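Long-range contacts in protoporphyrinogen oxidase (Exiguobacterium sibiricum, PDB 3LOV), which probably oxidises coproporphyrinogen III to coproporphyrin III with molecular oxygen in heme b biosynthesis, using FAD as cofactor: residues Asp279-Thr284 against Gly434-Ala438; His287-Val291 against Leu302-Thr307. All blocks are in the same frame, centred on the assembly; numbering follows the deposited sequence.

How the interactions relate
Interaction 1 pairs strand 280-283 with strand 435-437, the last two neighbours in the five-stranded parallel sheet of the FAD-binding Rossmann-type domain. Directly after the first of these strands the chain enters helix 287-293, whose start meets the end of helix 300-303 and the segment after it in interaction 2. Along the chain, both segments of interaction 2 therefore fall between the two strands of interaction 1. The two centres are about 16 Å apart, yet the contacts touch: Val-290 CG1 packs on Leu-437 CD2 at 3.8 Å. The strands and the helix thus pack on each other through Val-290, Leu-283 and Leu-437, and Gln-289 on that helix holds the adenine of FAD.

Interaction 1: Asp279-Thr284 against Gly434-Ala438; sequences DYVLLT and GIYLA
Leu-282 meets Tyr-436 and Ala-438 on one face of this strand pair. The first torsion of Leu-282 (chi1 -172°) carries CG away from the backbone N and brings the branch over the neighbouring strand, CD1 lying 3.7 Å from Tyr-436 CB and 3.8 Å from Ala-438 CB. The leucine and the tyrosine cross at about a right angle; beyond them, helices 14-26 and 447-463 cover this face through Ala-19 and Met-457. On the other face, Val-281 and Ile-435 run side by side and point the same way, Val-281 CB against Ile-435 CG1 at 3.9 Å. Further along, Leu-283 sets CB against Leu-437 CD2 at 3.9 Å, while its CD1 reaches back to Ile-435 CG2 at 4.0 Å, so one leucine bridges two residues of the adjacent strand. The backbones form the edge of the parallel Rossmann-type sheet: strand 280-283 lies between strand 6-10 and the outermost strand, 435-437. Four hydrogen bonds join the pair, the shortest from Tyr-436 N to Val-281 O at 2.7 Å. Gly-434, just before the outer strand, has a positive phi of 87°, and a CB there would run into Asp-279 O. At the other end Thr-284 CB lies beside Ala-438 O at 3.5 Å, while its OG1 hydrogen-bonds to Val-10 O, close to what is probably the glycine-rich turn of the FAD site.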
ATOM      1  N   ASP A 279      -1.028  31.183  -0.663  1.00 19.88           N
ATOM      2  CA  ASP A 279      -2.421  31.319  -0.320  1.00 22.83           C
ATOM      3  C   ASP A 279      -3.016  29.938  -0.028  1.00 25.42           C
ATOM      4  O   ASP A 279      -3.814  29.807   0.890  1.00 27.15           O
ATOM      5  CB  ASP A 279      -3.142  32.009  -1.451  1.00 22.08           C
ATOM      6  CG  ASP A 279      -2.510  33.347  -1.759  1.00 25.00           C
ATOM      7  OD1 ASP A 279      -2.881  34.328  -1.082  1.00 20.54           O
ATOM      8  OD2 ASP A 279      -1.557  33.377  -2.570  1.00 21.23           O
ATOM      9  N   TYR A 280      -2.615  28.923  -0.809  1.00 24.24           N
ATOM     10  CA  TYR A 280      -3.098  27.555  -0.618  1.00 23.14           C
ATOM     11  C   TYR A 280      -1.913  26.655  -0.378  1.00 22.98           C
ATOM     12  O   TYR A 280      -0.883  26.795  -1.036  1.00 23.54           O
ATOM     13  CB  TYR A 280      -3.888  27.116  -1.833  1.00 22.27           C
ATOM     14  CG  TYR A 280      -4.946  28.111  -2.204  1.00 24.30           C
ATOM     15  CD1 TYR A 280      -6.106  28.270  -1.418  1.00 34.82           C
ATOM     16  CD2 TYR A 280      -4.787  28.941  -3.302  1.00 32.27           C
ATOM     17  CE1 TYR A 280      -7.086  29.227  -1.759  1.00 40.77           C
ATOM     18  CE2 TYR A 280      -5.759  29.892  -3.641  1.00 39.95           C
ATOM     19  CZ  TYR A 280      -6.894  30.026  -2.874  1.00 40.39           C
ATOM     20  OH  TYR A 280      -7.812  30.973  -3.243  1.00 52.46           O
ATOM     21  N   VAL A 281      -2.041  25.776   0.611  1.00 22.21           N
ATOM     22  CA  VAL A 281      -1.006  24.820   0.929  1.00 20.45           C
ATOM     23  C   VAL A 281      -1.601  23.403   0.896  1.00 22.26           C
ATOM     24  O   VAL A 281      -2.609  23.149   1.579  1.00 23.85           O
ATOM     25  CB  VAL A 281      -0.392  25.093   2.316  1.00 22.64           C
ATOM     26  CG1 VAL A 281       0.840  24.164   2.567  1.00 21.66           C
ATOM     27  CG2 VAL A 281      -0.006  26.567   2.465  1.00 19.88           C
ATOM     28  N   LEU A 282      -0.994  22.507   0.110  1.00 20.27           N
ATOM     29  CA  LEU A 282      -1.346  21.080   0.118  1.00 22.91           C
ATOM     30  C   LEU A 282      -0.187  20.317   0.748  1.00 22.56           C
ATOM     31  O   LEU A 282       0.916  20.226   0.180  1.00 19.25           O
ATOM     32  CB  LEU A 282      -1.728  20.526  -1.282  1.00 22.45           C
ATOM     33  CG  LEU A 282      -2.291  19.066  -1.324  1.00 25.07           C
ATOM     34  CD1 LEU A 282      -3.721  18.889  -0.710  1.00 11.85           C
ATOM     35  CD2 LEU A 282      -2.311  18.533  -2.748  1.00 22.54           C
ATOM     36  N   LEU A 283      -0.431  19.817   1.966  1.00 20.92           N
ATOM     37  CA  LEU A 283       0.520  18.964   2.659  1.00 19.71           C
ATOM     38  C   LEU A 283       0.337  17.479   2.252  1.00 18.24           C
ATOM     39  O   LEU A 283      -0.724  16.904   2.452  1.00 17.35           O
ATOM     40  CB  LEU A 283       0.416  19.163   4.193  1.00 19.26           C
ATOM     41  CG  LEU A 283       0.618  20.600   4.698  1.00 19.00           C
ATOM     42  CD1 LEU A 283       0.372  20.751   6.234  1.00 16.29           C
ATOM     43  CD2 LEU A 283       2.051  21.102   4.345  1.00 18.41           C
ATOM     44  N   THR A 284       1.393  16.862   1.710  1.00 19.10           N
ATOM     45  CA  THR A 284       1.351  15.467   1.264  1.00 18.36           C
ATOM     46  C   THR A 284       2.462  14.673   1.934  1.00 20.83           C
ATOM     47  O   THR A 284       2.754  13.546   1.550  1.00 22.13           O
ATOM     48  CB  THR A 284       1.422  15.354  -0.304  1.00 18.62           C
ATOM     49  OG1 THR A 284       2.744  15.608  -0.792  1.00 19.59           O
ATOM     50  CG2 THR A 284       0.475  16.358  -0.968  1.00 16.16           C
ATOM     51  N   GLY A 434      -7.339  27.565   3.937  1.00 26.30           N
ATOM     52  CA  GLY A 434      -6.447  27.388   2.786  1.00 26.47           C
ATOM     53  C   GLY A 434      -5.397  26.270   2.882  1.00 26.05           C
ATOM     54  O   GLY A 434      -4.571  26.100   1.973  1.00 21.82           O
ATOM     55  N   ILE A 435      -5.411  25.497   3.961  1.00 25.00           N
ATOM     56  CA  ILE A 435      -4.469  24.398   4.071  1.00 23.39           C
ATOM     57  C   ILE A 435      -5.231  23.092   3.942  1.00 21.34           C
ATOM     58  O   ILE A 435      -6.241  22.885   4.609  1.00 18.16           O
ATOM     59  CB  ILE A 435      -3.603  24.522   5.345  1.00 23.20           C
ATOM     60  CG1 ILE A 435      -2.849  25.870   5.304  1.00 23.63           C
ATOM     61  CG2 ILE A 435      -2.624  23.339   5.488  1.00 22.52           C
ATOM     62  CD1 ILE A 435      -1.739  26.003   6.309  1.00 16.99           C
ATOM     63  N   TYR A 436      -4.763  22.246   3.020  1.00 20.14           N
ATOM     64  CA  TYR A 436      -5.430  20.997   2.636  1.00 18.18           C
ATOM     65  C   TYR A 436      -4.406  19.884   2.807  1.00 20.38           C
ATOM     66  O   TYR A 436      -3.185  20.129   2.784  1.00 22.60           O
ATOM     67  CB  TYR A 436      -5.968  21.067   1.179  1.00 19.78           C
ATOM     68  CG  TYR A 436      -7.023  22.148   0.968  1.00 19.61           C
ATOM     69  CD1 TYR A 436      -6.678  23.485   0.718  1.00 23.35           C
ATOM     70  CD2 TYR A 436      -8.356  21.840   1.035  1.00 17.94           C
ATOM     71  CE1 TYR A 436      -7.686  24.484   0.577  1.00 25.12           C
ATOM     72  CE2 TYR A 436      -9.360  22.818   0.880  1.00 23.65           C
ATOM     73  CZ  TYR A 436      -9.006  24.129   0.655  1.00 20.25           C
ATOM     74  OH  TYR A 436     -10.027  25.021   0.506  1.00 33.90           O
ATOM     75  N   LEU A 437      -4.912  18.681   3.055  1.00 19.31           N
ATOM     76  CA  LEU A 437      -4.104  17.474   3.257  1.00 20.06           C
ATOM     77  C   LEU A 437      -4.431  16.395   2.231  1.00 17.73           C
ATOM     78  O   LEU A 437      -5.602  16.168   1.925  1.00 19.18           O
ATOM     79  CB  LEU A 437      -4.399  16.886   4.656  1.00 18.92           C
ATOM     80  CG  LEU A 437      -4.358  17.832   5.836  1.00 21.11           C
ATOM     81  CD1 LEU A 437      -4.798  17.162   7.131  1.00 21.19           C
ATOM     82  CD2 LEU A 437      -2.950  18.377   5.995  1.00 21.34           C
ATOM     83  N   ALA A 438      -3.405  15.674   1.772  1.00 19.04           N
ATOM     84  CA  ALA A 438      -3.576  14.545   0.860  1.00 16.91           C
ATOM     85  C   ALA A 438      -2.412  13.577   0.992  1.00 15.48           C
ATOM     86  O   ALA A 438      -1.323  13.934   1.433  1.00 19.56           O
ATOM     87  CB  ALA A 438      -3.710  15.043  -0.618  1.00 15.86           C
TER

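Interaction 2: His287-Val291 against Leu302-Thr307. With FAD (flavin-adenine dinucleotide), chain B.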
ATOM      1  N   HIS A 287       2.163  12.351   8.057  1.00 19.31           N
ATOM      2  CA  HIS A 287       1.214  12.969   8.972  1.00 19.10           C
ATOM      3  C   HIS A 287       1.763  13.465  10.359  1.00 18.44           C
ATOM      4  O   HIS A 287       1.280  14.456  10.885  1.00 21.18           O
ATOM      5  CB  HIS A 287      -0.040  12.071   9.111  1.00 18.01           C
ATOM      6  CG  HIS A 287       0.197  10.779   9.831  1.00 21.59           C
ATOM      7  ND1 HIS A 287       0.581   9.620   9.186  1.00 24.03           N
ATOM      8  CD2 HIS A 287       0.104  10.461  11.144  1.00 24.70           C
ATOM      9  CE1 HIS A 287       0.737   8.656  10.072  1.00 22.67           C
ATOM     10  NE2 HIS A 287       0.413   9.126  11.263  1.00 23.46           N
ATOM     11  N   PRO A 288       2.779  12.820  10.922  1.00 20.35           N
ATOM     12  CA  PRO A 288       3.356  13.405  12.153  1.00 22.12           C
ATOM     13  C   PRO A 288       4.081  14.742  11.921  1.00 23.54           C
ATOM     14  O   PRO A 288       4.250  15.503  12.861  1.00 22.91           O
ATOM     15  CB  PRO A 288       4.364  12.357  12.630  1.00 22.19           C
ATOM     16  CG  PRO A 288       4.094  11.111  11.801  1.00 22.61           C
ATOM     17  CD  PRO A 288       3.471  11.587  10.516  1.00 22.38           C
ATOM     18  N   GLN A 289       4.535  15.010  10.700  1.00 21.35           N
ATOM     19  CA  GLN A 289       5.049  16.328  10.403  1.00 19.06           C
ATOM     20  C   GLN A 289       3.914  17.304  10.236  1.00 19.99           C
ATOM     21  O   GLN A 289       4.081  18.470  10.555  1.00 25.00           O
ATOM     22  CB  GLN A 289       5.942  16.338   9.168  1.00 21.56           C
ATOM     23  CG  GLN A 289       7.232  15.483   9.269  1.00 18.65           C
ATOM     24  CD  GLN A 289       8.091  15.733   8.076  1.00 27.04           C
ATOM     25  OE1 GLN A 289       8.359  16.885   7.753  1.00 22.32           O
ATOM     26  NE2 GLN A 289       8.515  14.681   7.394  1.00 19.32           N
ATOM     27  N   VAL A 290       2.743  16.847   9.791  1.00 21.96           N
ATOM     28  CA  VAL A 290       1.557  17.708   9.728  1.00 20.55           C
ATOM     29  C   VAL A 290       1.184  18.235  11.106  1.00 21.53           C
ATOM     30  O   VAL A 290       0.931  19.437  11.305  1.00 22.64           O
ATOM     31  CB  VAL A 290       0.343  16.976   9.079  1.00 22.91           C
ATOM     32  CG1 VAL A 290      -0.929  17.810   9.217  1.00 18.39           C
ATOM     33  CG2 VAL A 290       0.645  16.628   7.597  1.00 21.40           C
ATOM     34  N   VAL A 291       1.142  17.332  12.065  1.00 21.71           N
ATOM     35  CA  VAL A 291       0.812  17.677  13.445  1.00 22.35           C
ATOM     36  C   VAL A 291       1.789  18.728  13.976  1.00 24.54           C
ATOM     37  O   VAL A 291       1.355  19.702  14.580  1.00 22.10           O
ATOM     38  CB  VAL A 291       0.868  16.439  14.377  1.00 24.58           C
ATOM     39  CG1 VAL A 291       0.793  16.859  15.849  1.00 23.66           C
ATOM     40  CG2 VAL A 291      -0.216  15.422  13.975  1.00 22.03           C
ATOM     41  N   LEU A 302      -4.511  12.252  14.204  1.00 23.54           N
ATOM     42  CA  LEU A 302      -3.220  12.039  13.553  1.00 21.82           C
ATOM     43  C   LEU A 302      -2.112  11.617  14.519  1.00 22.78           C
ATOM     44  O   LEU A 302      -1.227  10.865  14.128  1.00 19.81           O
ATOM     45  CB  LEU A 302      -2.786  13.275  12.764  1.00 22.14           C
ATOM     46  CG  LEU A 302      -3.603  13.588  11.517  1.00 22.52           C
ATOM     47  CD1 LEU A 302      -2.857  14.655  10.688  1.00 18.64           C
ATOM     48  CD2 LEU A 302      -3.851  12.363  10.668  1.00 23.92           C
ATOM     49  N   GLU A 303      -2.141  12.098  15.772  1.00 22.97           N
ATOM     50  CA  GLU A 303      -1.144  11.646  16.781  1.00 23.55           C
ATOM     51  C   GLU A 303      -1.293  10.142  17.092  1.00 22.55           C
ATOM     52  O   GLU A 303      -0.335   9.474  17.378  1.00 25.76           O
ATOM     53  CB  GLU A 303      -1.270  12.440  18.094  1.00 22.26           C
ATOM     54  CG  GLU A 303      -0.898  13.902  17.954  1.00 24.32           C
ATOM     55  CD  GLU A 303      -1.415  14.793  19.081  1.00 29.86           C
ATOM     56  OE1 GLU A 303      -2.204  14.344  19.935  1.00 32.67           O
ATOM     57  OE2 GLU A 303      -1.064  15.980  19.070  1.00 25.68           O
ATOM     58  N   GLN A 304      -2.511   9.638  17.056  1.00 21.64           N
ATOM     59  CA  GLN A 304      -2.774   8.221  17.319  1.00 21.55           C
ATOM     60  C   GLN A 304      -2.757   7.338  16.094  1.00 20.68           C
ATOM     61  O   GLN A 304      -2.995   6.154  16.221  1.00 22.21           O
ATOM     62  CB  GLN A 304      -4.148   8.097  17.981  1.00 22.60           C
ATOM     63  CG  GLN A 304      -4.147   8.730  19.364  1.00 29.23           C
ATOM     64  CD  GLN A 304      -5.533   9.140  19.803  1.00 35.99           C
ATOM     65  OE1 GLN A 304      -6.505   8.391  19.665  1.00 37.67           O
ATOM     66  NE2 GLN A 304      -5.641  10.350  20.309  1.00 41.32           N
ATOM     67  N   LEU A 305      -2.474   7.878  14.906  1.00 20.43           N
ATOM     68  CA  LEU A 305      -2.367   7.051  13.711  1.00 20.13           C
ATOM     69  C   LEU A 305      -0.975   6.458  13.645  1.00 18.72           C
ATOM     70  O   LEU A 305      -0.007   7.144  13.337  1.00 18.63           O
ATOM     71  CB  LEU A 305      -2.705   7.874  12.459  1.00 21.62           C
ATOM     72  CG  LEU A 305      -2.819   7.155  11.122  1.00 19.88           C
ATOM     73  CD1 LEU A 305      -3.973   6.167  11.129  1.00 17.49           C
ATOM     74  CD2 LEU A 305      -2.948   8.165   9.984  1.00 15.33           C
ATOM     75  N   THR A 306      -0.870   5.165  13.917  1.00 19.04           N
ATOM     76  CA  THR A 306       0.409   4.512  14.018  1.00 20.84           C
ATOM     77  C   THR A 306       0.889   3.960  12.703  1.00 21.81           C
ATOM     78  O   THR A 306       0.103   3.769  11.761  1.00 24.79           O
ATOM     79  CB  THR A 306       0.382   3.309  14.998  1.00 21.67           C
ATOM     80  OG1 THR A 306      -0.476   2.284  14.462  1.00 24.46           O
ATOM     81  CG2 THR A 306      -0.091   3.726  16.438  1.00 23.22           C
ATOM     82  N   THR A 307       2.188   3.649  12.666  1.00 20.56           N
ATOM     83  CA  THR A 307       2.804   3.087  11.496  1.00 20.60           C
ATOM     84  C   THR A 307       3.804   2.013  11.894  1.00 22.30           C
ATOM     85  O   THR A 307       4.144   1.860  13.083  1.00 19.62           O
ATOM     86  CB  THR A 307       3.572   4.177  10.698  1.00 22.38           C
ATOM     87  OG1 THR A 307       4.578   4.739  11.534  1.00 22.25           O
ATOM     88  CG2 THR A 307       2.623   5.287  10.131  1.00 20.37           C
TER
HETATM   89  PA  FAD B 500       5.543   9.410   0.026  1.00 17.82           P
HETATM   90  O1A FAD B 500       5.852   8.513  -1.124  1.00 18.79           O
HETATM   91  O2A FAD B 500       5.987   9.009   1.383  1.00 15.01           O
HETATM   92  O5B FAD B 500       6.135  10.852  -0.296  1.00 20.72           O
HETATM   93  C5B FAD B 500       6.293  11.846   0.684  1.00 16.19           C
HETATM   94  C4B FAD B 500       7.251  12.903   0.122  1.00 16.20           C
HETATM   95  O4B FAD B 500       7.299  14.047   0.977  1.00 15.61           O
HETATM   96  C3B FAD B 500       8.650  12.339  -0.024  1.00 16.44           C
HETATM   97  O3B FAD B 500       9.215  12.654  -1.285  1.00 14.25           O
HETATM   98  C2B FAD B 500       9.361  13.015   1.132  1.00 17.01           C
HETATM   99  O2B FAD B 500      10.706  13.234   0.893  1.00 15.72           O
HETATM  100  C1B FAD B 500       8.643  14.344   1.234  1.00 17.25           C
HETATM  101  N9A FAD B 500       8.747  15.027   2.533  1.00 17.90           N
HETATM  102  C8A FAD B 500       8.803  14.543   3.822  1.00 21.99           C
HETATM  103  N7A FAD B 500       8.894  15.575   4.700  1.00 16.36           N
HETATM  104  C5A FAD B 500       8.900  16.732   3.971  1.00 19.04           C
HETATM  105  C6A FAD B 500       8.954  18.087   4.306  1.00 21.65           C
HETATM  106  N6A FAD B 500       8.984  18.484   5.575  1.00 16.43           N
HETATM  107  N1A FAD B 500       8.944  19.043   3.303  1.00 16.90           N
HETATM  108  C2A FAD B 500       8.838  18.670   1.984  1.00 18.13           C
HETATM  109  N3A FAD B 500       8.758  17.329   1.656  1.00 17.02           N
HETATM  110  C4A FAD B 500       8.810  16.392   2.624  1.00 20.86           C
HETATM  111  N1  FAD B 500       0.794   0.920  -2.991  1.00 22.22           N
HETATM  112  C2  FAD B 500       0.310   0.265  -4.091  1.00 22.51           C
HETATM  113  O2  FAD B 500      -0.641   0.730  -4.733  1.00 15.26           O
HETATM  114  N3  FAD B 500       0.869  -0.929  -4.469  1.00 19.80           N
HETATM  115  C4  FAD B 500       1.876  -1.501  -3.780  1.00 23.54           C
HETATM  116  O4  FAD B 500       2.346  -2.546  -4.190  1.00 24.44           O
HETATM  117  C4X FAD B 500       2.363  -0.884  -2.647  1.00 22.14           C
HETATM  118  N5  FAD B 500       3.429  -1.443  -1.962  1.00 18.13           N
HETATM  119  C5X FAD B 500       3.915  -0.781  -0.831  1.00 26.05           C
HETATM  120  C6  FAD B 500       4.966  -1.344  -0.099  1.00 25.58           C
HETATM  121  C7  FAD B 500       5.463  -0.691   1.042  1.00 27.01           C
HETATM  122  C7M FAD B 500       6.596  -1.295   1.818  1.00 27.99           C
HETATM  123  C8  FAD B 500       4.934   0.552   1.436  1.00 23.91           C
HETATM  124  C8M FAD B 500       5.431   1.287   2.669  1.00 23.18           C
HETATM  125  C9  FAD B 500       3.899   1.129   0.707  1.00 18.94           C
HETATM  126  C9A FAD B 500       3.373   0.471  -0.428  1.00 17.41           C
HETATM  127  N10 FAD B 500       2.330   1.049  -1.163  1.00 16.08           N
HETATM  128  C10 FAD B 500       1.824   0.356  -2.271  1.00 21.87           C
HETATM  129  C1' FAD B 500       1.680   2.361  -0.795  1.00 17.38           C
HETATM  130  C2' FAD B 500       2.335   3.489  -1.631  1.00 19.51           C
HETATM  131  O2' FAD B 500       3.669   3.568  -1.291  1.00 20.77           O
HETATM  132  C3' FAD B 500       1.689   4.863  -1.406  1.00 16.92           C
HETATM  133  O3' FAD B 500       0.437   4.817  -2.078  1.00 30.23           O
HETATM  134  C4' FAD B 500       2.466   6.076  -1.978  1.00 19.29           C
HETATM  135  O4' FAD B 500       3.859   5.898  -2.152  1.00 26.01           O
HETATM  136  C5' FAD B 500       2.339   7.290  -1.078  1.00 22.86           C
HETATM  137  O5' FAD B 500       2.929   8.394  -1.716  1.00 20.38           O
HETATM  138  P   FAD B 500       2.873   9.805  -1.009  1.00 14.00           P
HETATM  139  O1P FAD B 500       1.564  10.044  -0.304  1.00 15.72           O
HETATM  140  O2P FAD B 500       3.349  10.932  -1.893  1.00 17.71           O
HETATM  141  O3P FAD B 500       3.969   9.672   0.198  1.00 13.66           O
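His-287 sends its imidazole across to the backbone of Leu-305, where NE2 donates to the carbonyl O at 2.9 Å. The bond is fairly straight at the hydrogen (159°), and the oxygen lies close to the ring plane, although the N-H comes in tilted from the plane of the carbonyl. This is the tight part of the contact. Leu-305 CD2 sits almost over the ring centre, 3.7 Å from the centroid, in a CH-pi contact, while Pro-288 CD covers the opposite face nearer the rim. At the ring edge His-287 CD2 comes within 3.3 Å of Leu-302 O, and His-287 CE1 meets Thr-307 CG2. A chi1 of 69° tucks CG between the backbone N and carbonyl carbon of His-287, and the ring stands against the turn that leaves helix 300-303. Replacing the imidazole by an alanine side chain would probably leave Leu-305 O without this donor and open a gap beneath the leucine methyl. Next to the ring, Leu-302 wedges against the helix: its CB is 3.6 Å from Val-291 CG2, and its CD1 touches Val-290 CG1 at 4.0 Å. Leu-302 also touches Ile-421 and Val-424 of helix 417-431. Packing thins toward solvent, where exposed Glu-303 merely lays OE2 beside Val-291 CG1. From another side of helix 287-293, Gln-289 reads the adenine of FAD with both ends of its amide, OE1 accepting from N6A at 2.8 Å and NE2 donating to N7A at 2.9 Å. One short helix therefore has two polar grips: the glutamine amide matches donor and acceptor on the adenine, while the histidine spends its NE2 proton on a backbone carbonyl.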